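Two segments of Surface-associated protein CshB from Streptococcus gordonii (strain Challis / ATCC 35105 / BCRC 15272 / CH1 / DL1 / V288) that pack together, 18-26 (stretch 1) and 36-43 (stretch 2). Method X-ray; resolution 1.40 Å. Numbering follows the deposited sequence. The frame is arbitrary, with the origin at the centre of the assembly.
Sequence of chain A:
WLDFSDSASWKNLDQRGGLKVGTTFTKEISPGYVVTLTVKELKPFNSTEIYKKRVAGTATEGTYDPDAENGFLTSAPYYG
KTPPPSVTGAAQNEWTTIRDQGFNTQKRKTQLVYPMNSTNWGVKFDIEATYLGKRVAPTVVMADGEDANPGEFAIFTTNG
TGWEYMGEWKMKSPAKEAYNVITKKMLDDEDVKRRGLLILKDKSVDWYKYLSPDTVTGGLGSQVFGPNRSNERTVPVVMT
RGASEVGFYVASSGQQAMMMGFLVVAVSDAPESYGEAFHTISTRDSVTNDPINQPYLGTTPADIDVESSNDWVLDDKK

Stretch 1, residues 18-26: GLKVGTTFT
Stretch 2, residues 36-43: TLTVKELK

How do the two backbones run against each other? Thr-24, Phe-25 and Thr-26 lie in a strand antiparallel to the one through Thr-36 to Glu-41, their axes 171° apart in direction and 4.6 Å apart at closest approach. The register pairs Thr-24 with Thr-38, Phe-25 with Leu-37 and Thr-26 with Thr-36, at CA-CA distances of 4.5, 5.1 and 4.4 Å. Phe-25 (phi/psi -124/127) and Leu-37 (-106/134) form the hydrogen-bonded pair: Phe-25 N donates to Leu-37 O at 2.9 Å, and Leu-37 N to Phe-25 O at 2.8 Å. The threonine pairs flanking it are non-hydrogen-bonded, but CA-H groups approach the same carbonyls, with Thr-24 CA 3.1 Å from Leu-37 O and Thr-36 CA 3.4 Å from Phe-25 O.

What happens to stretch 1 before the strand? A type II turn runs from Lys-20 to Thr-23, with Val-21 at -60/123 and Gly-22 at 99/-8, and closes through Thr-23 N to Lys-20 O at 3.0 Å. At Gly-22 a CB would be jammed against the carbonyl of Val-21, so this conformation calls for glycine. The side chain of Thr-23 (chi1 m) braces the turn, its OG1 accepting from Lys-20 N at 2.9 Å. Val-39 ties the turn to stretch 2 through both of its backbone polar atoms: its N donates to Thr-23 O at 2.9 Å, and its O accepts from Gly-22 N at 2.9 Å.

Which side chains meet across the paired strands? Alternation puts Phe-25 and Leu-37 on one face and Thr-24, Thr-26, Thr-36 and Thr-38 on the other. Phe-25 (chi1 t, chi2 -87°) and Leu-37 (m, t) are buried, their CB atoms 4.2 Å apart, and Leu-37 CD1 lies obliquely to the ring. On the threonine face, methyls meet hydroxyls: Thr-24 CG2 (chi1 p) is 3.7 Å from Thr-38 OG1 (m), and Thr-26 CG2 (m) is 3.7 Å from Thr-36 OG1 (m).

How is the apolar contact completed beside the turn? Val-39 (t) and Leu-42 (m, t) both direct CA-to-CB toward stretch 1, as Leu-19 (m, p) does toward stretch 2. Leu-19 CD2 packs 3.7 Å from Val-39 CG2, while Val-39 CB sits 3.3 Å from Lys-20 O. Leu-42 CD1 settles against the backbone, 3.5 Å from both Leu-19 O and Lys-20 CA. Val-21 (t), whose CA-to-CB bond runs sideways, brings CG1 within 3.6 Å of Lys-40 O and CG2 within 4.5 Å of Leu-42 CD1. The contact buries 597 Å², both sides summed.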

# COMPACT_ATOMS: atom_id res chain seq x y z
N GLY A 18 27.61 2.00 10.66
CA GLY A 18 26.33 1.63 11.26
C GLY A 18 26.40 1.40 12.77
O GLY A 18 27.50 1.48 13.40
N LEU A 19 25.25 1.08 13.33
CA LEU A 19 25.13 0.99 14.79
C LEU A 19 25.79 -0.29 15.26
O LEU A 19 25.63 -1.37 14.69
CB LEU A 19 23.65 1.02 15.21
CG LEU A 19 23.06 2.43 15.35
CD1 LEU A 19 23.28 3.32 14.16
CD2 LEU A 19 21.56 2.31 15.63
N LYS A 20 26.37 -0.17 16.44
CA LYS A 20 26.83 -1.32 17.25
C LYS A 20 26.39 -1.07 18.70
O LYS A 20 25.95 0.02 19.00
CB LYS A 20 28.35 -1.54 17.19
CG LYS A 20 29.23 -0.38 17.63
CD LYS A 20 30.64 -0.64 17.18
CE LYS A 20 31.64 0.11 17.98
NZ LYS A 20 32.88 -0.70 18.00
N VAL A 21 26.51 -2.08 19.55
CA VAL A 21 26.24 -1.88 20.97
C VAL A 21 27.21 -0.83 21.51
O VAL A 21 28.40 -0.94 21.26
CB VAL A 21 26.24 -3.20 21.74
CG1 VAL A 21 26.13 -2.99 23.23
CG2 VAL A 21 25.11 -4.09 21.24
N GLY A 22 26.67 0.24 22.08
CA GLY A 22 27.46 1.36 22.59
C GLY A 22 27.52 2.53 21.65
O GLY A 22 28.09 3.58 22.01
N THR A 23 27.01 2.42 20.42
CA THR A 23 26.82 3.60 19.58
C THR A 23 25.91 4.60 20.27
O THR A 23 24.91 4.20 20.93
CB THR A 23 26.20 3.25 18.22
OG1 THR A 23 27.12 2.41 17.50
CG2 THR A 23 25.79 4.46 17.40
N THR A 24 26.21 5.88 20.17
CA THR A 24 25.33 6.93 20.70
C THR A 24 24.86 7.89 19.61
O THR A 24 25.56 8.17 18.61
CB THR A 24 26.00 7.74 21.83
OG1 THR A 24 27.12 8.47 21.29
CG2 THR A 24 26.32 6.85 23.00
N PHE A 25 23.66 8.42 19.86
CA PHE A 25 23.06 9.51 19.07
C PHE A 25 22.76 10.60 20.09
O PHE A 25 22.02 10.32 21.06
CB PHE A 25 21.79 9.10 18.31
CG PHE A 25 21.09 10.21 17.60
CD1 PHE A 25 20.15 10.98 18.27
CD2 PHE A 25 21.44 10.53 16.29
CE1 PHE A 25 19.55 12.05 17.63
CE2 PHE A 25 20.79 11.58 15.64
CZ PHE A 25 19.87 12.32 16.34
N THR A 26 23.20 11.83 19.90
CA THR A 26 22.97 12.90 20.86
C THR A 26 22.53 14.17 20.13
O THR A 26 23.10 14.54 19.11
CB THR A 26 24.29 13.20 21.59
OG1 THR A 26 24.91 12.02 22.11
CG2 THR A 26 24.00 14.19 22.70
N THR A 36 19.98 11.78 24.60
CA THR A 36 21.07 10.88 24.25
C THR A 36 20.47 9.50 24.12
O THR A 36 19.85 9.00 25.12
CB THR A 36 22.18 10.85 25.30
OG1 THR A 36 22.68 12.20 25.51
CG2 THR A 36 23.31 9.96 24.87
N LEU A 37 20.65 8.85 22.99
CA LEU A 37 20.25 7.47 22.74
C LEU A 37 21.54 6.65 22.74
O LEU A 37 22.53 7.02 22.08
CB LEU A 37 19.59 7.26 21.38
CG LEU A 37 18.43 8.16 21.00
CD1 LEU A 37 17.82 7.71 19.68
CD2 LEU A 37 17.44 8.44 22.07
N THR A 38 21.52 5.52 23.43
CA THR A 38 22.65 4.58 23.41
C THR A 38 22.14 3.22 22.97
O THR A 38 21.13 2.77 23.52
CB THR A 38 23.30 4.42 24.79
OG1 THR A 38 23.70 5.72 25.29
CG2 THR A 38 24.52 3.53 24.74
N VAL A 39 22.78 2.61 21.98
CA VAL A 39 22.37 1.26 21.56
C VAL A 39 22.69 0.25 22.64
O VAL A 39 23.90 0.10 23.01
CB VAL A 39 23.01 0.89 20.23
CG1 VAL A 39 22.59 -0.51 19.88
CG2 VAL A 39 22.70 1.88 19.14
N LYS A 40 21.68 -0.39 23.21
CA LYS A 40 21.86 -1.41 24.28
C LYS A 40 21.94 -2.80 23.64
O LYS A 40 22.68 -3.65 24.14
CB LYS A 40 20.65 -1.32 25.22
CG LYS A 40 20.67 -2.31 26.38
CD LYS A 40 19.51 -2.11 27.31
CE LYS A 40 19.62 -2.97 28.54
NZ LYS A 40 19.13 -2.23 29.72
N GLU A 41 21.10 -3.05 22.62
CA GLU A 41 20.95 -4.40 22.01
C GLU A 41 20.63 -4.24 20.53
O GLU A 41 19.93 -3.27 20.16
CB GLU A 41 19.80 -5.18 22.67
CG GLU A 41 19.98 -5.49 24.12
CD GLU A 41 18.87 -6.41 24.58
OE1 GLU A 41 19.20 -7.57 24.95
OE2 GLU A 41 17.69 -6.01 24.42
N LEU A 42 21.15 -5.12 19.70
CA LEU A 42 20.81 -5.24 18.29
C LEU A 42 20.40 -6.71 18.06
O LEU A 42 21.23 -7.57 17.60
CB LEU A 42 22.00 -4.84 17.40
CG LEU A 42 22.29 -3.35 17.43
CD1 LEU A 42 23.75 -3.05 17.08
CD2 LEU A 42 21.36 -2.61 16.49
N LYS A 43 19.15 -6.98 18.31
CA LYS A 43 18.61 -8.34 18.25
C LYS A 43 17.17 -8.29 17.83
O LYS A 43 16.42 -7.32 18.10
CB LYS A 43 18.72 -9.08 19.58
CG LYS A 43 20.14 -9.41 20.04
CD LYS A 43 20.11 -10.54 21.14
CE LYS A 43 21.44 -11.22 21.40
NZ LYS A 43 22.10 -11.71 20.16